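Local coordinates for protein cortical-lytic enzyme (Clostridium perfringens, PDB 5JIP) that is a family 25 muramidase involved in hydrolysing cortex peptidoglycan during spore germination, probably through a lysozyme-type activity, at residues Y73-P78 / V114-D119. Numbering follows the deposited sequence.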
ATOM      1  N   TYR A  73     -13.477  -8.175 -21.001  1.00  5.39           N
ATOM      2  CA  TYR A  73     -12.947  -7.036 -21.715  1.00  5.06           C
ATOM      3  C   TYR A  73     -13.984  -6.446 -22.663  1.00  5.05           C
ATOM      4  O   TYR A  73     -14.967  -7.100 -23.055  1.00  5.79           O
ATOM      5  CB  TYR A  73     -11.675  -7.395 -22.487  1.00  5.48           C
ATOM      6  CG  TYR A  73     -11.800  -8.401 -23.597  1.00  4.46           C
ATOM      7  CD1 TYR A  73     -12.239  -8.029 -24.870  1.00  7.07           C
ATOM      8  CD2 TYR A  73     -11.428  -9.717 -23.397  1.00  5.41           C
ATOM      9  CE1 TYR A  73     -12.337  -8.951 -25.877  1.00  7.77           C
ATOM     10  CE2 TYR A  73     -11.525 -10.655 -24.414  1.00  7.64           C
ATOM     11  CZ  TYR A  73     -11.977 -10.264 -25.644  1.00 12.36           C
ATOM     12  OH  TYR A  73     -12.072 -11.208 -26.636  1.00  8.08           O
ATOM     13  N   HIS A  74     -13.751  -5.178 -22.978  1.00  4.71           N
ATOM     14  CA  HIS A  74     -14.470  -4.428 -24.001  1.00  5.57           C
ATOM     15  C   HIS A  74     -13.540  -4.116 -25.169  1.00  7.70           C
ATOM     16  O   HIS A  74     -12.459  -3.544 -24.971  1.00  8.22           O
ATOM     17  CB  HIS A  74     -15.021  -3.116 -23.431  1.00  7.28           C
ATOM     18  CG  HIS A  74     -15.603  -2.214 -24.472  1.00  8.81           C
ATOM     19  ND1 HIS A  74     -16.809  -2.470 -25.083  1.00  9.42           N
ATOM     20  CD2 HIS A  74     -15.141  -1.061 -25.020  1.00 10.17           C
ATOM     21  CE1 HIS A  74     -17.073  -1.503 -25.950  1.00  9.62           C
ATOM     22  NE2 HIS A  74     -16.071  -0.641 -25.936  1.00 10.61           N
ATOM     23  N   PHE A  75     -13.978  -4.422 -26.392  1.00  9.25           N
ATOM     24  CA  PHE A  75     -13.198  -4.070 -27.575  1.00  7.10           C
ATOM     25  C   PHE A  75     -13.499  -2.623 -27.936  1.00  9.85           C
ATOM     26  O   PHE A  75     -14.625  -2.277 -28.323  1.00  7.37           O
ATOM     27  CB  PHE A  75     -13.483  -4.997 -28.754  1.00  9.17           C
ATOM     28  CG  PHE A  75     -12.626  -4.702 -29.940  1.00  6.91           C
ATOM     29  CD1 PHE A  75     -12.994  -3.742 -30.865  1.00 10.30           C
ATOM     30  CD2 PHE A  75     -11.437  -5.372 -30.115  1.00 10.34           C
ATOM     31  CE1 PHE A  75     -12.187  -3.454 -31.949  1.00  6.82           C
ATOM     32  CE2 PHE A  75     -10.615  -5.085 -31.193  1.00 10.57           C
ATOM     33  CZ  PHE A  75     -11.003  -4.146 -32.117  1.00  9.16           C
ATOM     34  N   ALA A  76     -12.482  -1.780 -27.823  1.00  7.91           N
ATOM     35  CA  ALA A  76     -12.658  -0.343 -27.965  1.00  8.64           C
ATOM     36  C   ALA A  76     -12.804   0.072 -29.429  1.00  7.85           C
ATOM     37  O   ALA A  76     -12.215  -0.531 -30.332  1.00  9.45           O
ATOM     38  CB  ALA A  76     -11.468   0.368 -27.360  1.00 10.20           C
ATOM     39  N   LYS A  77     -13.587   1.124 -29.659  1.00 11.53           N
ATOM     40  CA  LYS A  77     -13.512   1.878 -30.909  1.00  8.34           C
ATOM     41  C   LYS A  77     -13.190   3.336 -30.599  1.00  7.46           C
ATOM     42  O   LYS A  77     -14.093   4.159 -30.378  1.00  9.04           O
ATOM     43  CB  LYS A  77     -14.791   1.763 -31.724  1.00 13.00           C
ATOM     44  CG  LYS A  77     -14.533   2.240 -33.159  1.00 16.47           C
ATOM     45  CD  LYS A  77     -15.589   1.807 -34.159  1.00 36.84           C
ATOM     46  CE  LYS A  77     -15.168   2.192 -35.605  1.00 45.21           C
ATOM     47  NZ  LYS A  77     -14.004   1.367 -36.156  1.00 34.68           N
ATOM     48  N   PRO A  78     -11.918   3.695 -30.565  1.00  9.54           N
ATOM     49  CA  PRO A  78     -11.547   5.076 -30.226  1.00 11.91           C
ATOM     50  C   PRO A  78     -11.873   6.022 -31.368  1.00 13.59           C
ATOM     51  O   PRO A  78     -12.037   5.610 -32.517  1.00 10.96           O
ATOM     52  CB  PRO A  78     -10.030   4.992 -29.981  1.00 11.76           C
ATOM     53  CG  PRO A  78      -9.760   3.522 -29.748  1.00 13.77           C
ATOM     54  CD  PRO A  78     -10.745   2.814 -30.639  1.00 10.05           C
ATOM     55  N   VAL A 114      -7.657  -2.406 -26.744  1.00  8.73           N
ATOM     56  CA  VAL A 114      -7.418  -1.369 -27.744  1.00  9.82           C
ATOM     57  C   VAL A 114      -6.510  -1.956 -28.814  1.00  9.11           C
ATOM     58  O   VAL A 114      -5.344  -2.290 -28.553  1.00  9.16           O
ATOM     59  CB  VAL A 114      -6.805  -0.099 -27.136  1.00  7.42           C
ATOM     60  CG1 VAL A 114      -6.579   0.961 -28.221  1.00 10.62           C
ATOM     61  CG2 VAL A 114      -7.689   0.432 -26.045  1.00  9.97           C
ATOM     62  N   GLU A 115      -7.050  -2.090 -30.009  1.00  8.38           N
ATOM     63  CA  GLU A 115      -6.342  -2.668 -31.141  1.00  9.69           C
ATOM     64  C   GLU A 115      -6.588  -1.873 -32.410  1.00 11.99           C
ATOM     65  O   GLU A 115      -6.144  -2.298 -33.477  1.00 12.50           O
ATOM     66  CB  GLU A 115      -6.782  -4.131 -31.378  1.00 14.49           C
ATOM     67  CG  GLU A 115      -6.397  -5.085 -30.294  1.00 13.12           C
ATOM     68  CD  GLU A 115      -7.066  -6.437 -30.482  1.00 15.52           C
ATOM     69  OE1 GLU A 115      -6.951  -7.004 -31.599  1.00 10.42           O
ATOM     70  OE2 GLU A 115      -7.715  -6.909 -29.526  1.00 11.13           O
ATOM     71  N   THR A 116      -7.297  -0.756 -32.331  1.00 10.94           N
ATOM     72  CA  THR A 116      -7.714   0.020 -33.484  1.00 12.64           C
ATOM     73  C   THR A 116      -7.736   1.481 -33.056  1.00 13.46           C
ATOM     74  O   THR A 116      -7.880   1.766 -31.858  1.00 12.01           O
ATOM     75  CB  THR A 116      -9.086  -0.466 -33.989  1.00 15.27           C
ATOM     76  OG1 THR A 116      -9.359   0.077 -35.286  1.00 23.25           O
ATOM     77  CG2 THR A 116     -10.187  -0.083 -33.048  1.00 13.12           C
ATOM     78  N   PRO A 117      -7.553   2.432 -33.988  1.00 11.54           N
ATOM     79  CA  PRO A 117      -7.242   2.277 -35.414  1.00 15.46           C
ATOM     80  C   PRO A 117      -5.761   2.110 -35.646  1.00 16.49           C
ATOM     81  O   PRO A 117      -4.952   2.552 -34.821  1.00 19.15           O
ATOM     82  CB  PRO A 117      -7.744   3.588 -36.023  1.00 16.49           C
ATOM     83  CG  PRO A 117      -7.463   4.598 -34.939  1.00 19.89           C
ATOM     84  CD  PRO A 117      -7.689   3.859 -33.617  1.00 11.35           C
ATOM     85  N   THR A 118      -5.405   1.461 -36.753  1.00 17.57           N
ATOM     86  CA  THR A 118      -4.018   1.296 -37.163  1.00 21.34           C
ATOM     87  C   THR A 118      -3.705   2.075 -38.424  1.00 21.88           C
ATOM     88  O   THR A 118      -2.666   1.845 -39.042  1.00 23.56           O
ATOM     89  CB  THR A 118      -3.691  -0.176 -37.401  1.00 23.23           C
ATOM     90  OG1 THR A 118      -4.591  -0.704 -38.385  1.00 20.25           O
ATOM     91  CG2 THR A 118      -3.801  -0.969 -36.103  1.00 25.43           C
ATOM     92  N   ASP A 119      -4.603   2.923 -38.859  1.00 23.20           N
ATOM     93  CA  ASP A 119      -4.268   3.831 -39.935  1.00 29.29           C
ATOM     94  C   ASP A 119      -3.701   5.077 -39.261  1.00 36.28           C
ATOM     95  O   ASP A 119      -3.286   5.036 -38.095  1.00 36.40           O
ATOM     96  CB  ASP A 119      -5.488   4.040 -40.833  1.00 25.08           C
ATOM     97  CG  ASP A 119      -6.692   4.539 -40.091  1.00 26.19           C
ATOM     98  OD1 ASP A 119      -6.568   4.903 -38.910  1.00 22.78           O
ATOM     99  OD2 ASP A 119      -7.774   4.585 -40.706  1.00 27.45           O
TER
HETATM  100  O   HOH W   1      -9.859  -1.727 -29.965  1.00 12.22           O
HETATM  101  O   HOH W   2     -11.212   2.229 -35.611  1.00 23.70           O
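Thr-116 carries this contact, where the end of strand 70-75 and the turn after it meet the loop 114-119 through packing and two water bridges. Its chi1 of -167° sets OG1 anti to the backbone N and leaves CG2 flanked by both that N and the carbonyl carbon. That methyl lies 3.4 Å from Ala-76 O and 3.8 Å from Pro-78 CD, and meets the Phe-75 ring obliquely at CE1. OG1 shares a water with Lys-77 NZ, whose chain is extended until a bend at its last torsion. Thr-116 O, 3.3 Å from Pro-78 CD, is buried without a hydrogen-bonding partner. Phe-75, CG anti to its N (chi1 -176°), presents its CE2 edge to Glu-115, with OE2 3.8 Å away near the ring plane and the carboxylate turned 76° to the ring. Over the centre of one ring face sits a water that donates to Ala-76 O (2.7 Å) and accepts from Glu-115 N. Glu-115 OE2 is hydrogen-bonded to N4 of a MES molecule, probably from the crystallisation liquor, and lies close to Asp-113 OD1, which may favour protonation of one carboxylate. Val-114 CG2 packs on Ala-76 CB at 4.0 Å. In the TIM-barrel-like GH25 domain, strands 70-75 and 111-113 are parallel neighbours; helix 124-142 packs on Ala-76, Pro-78 and Val-114.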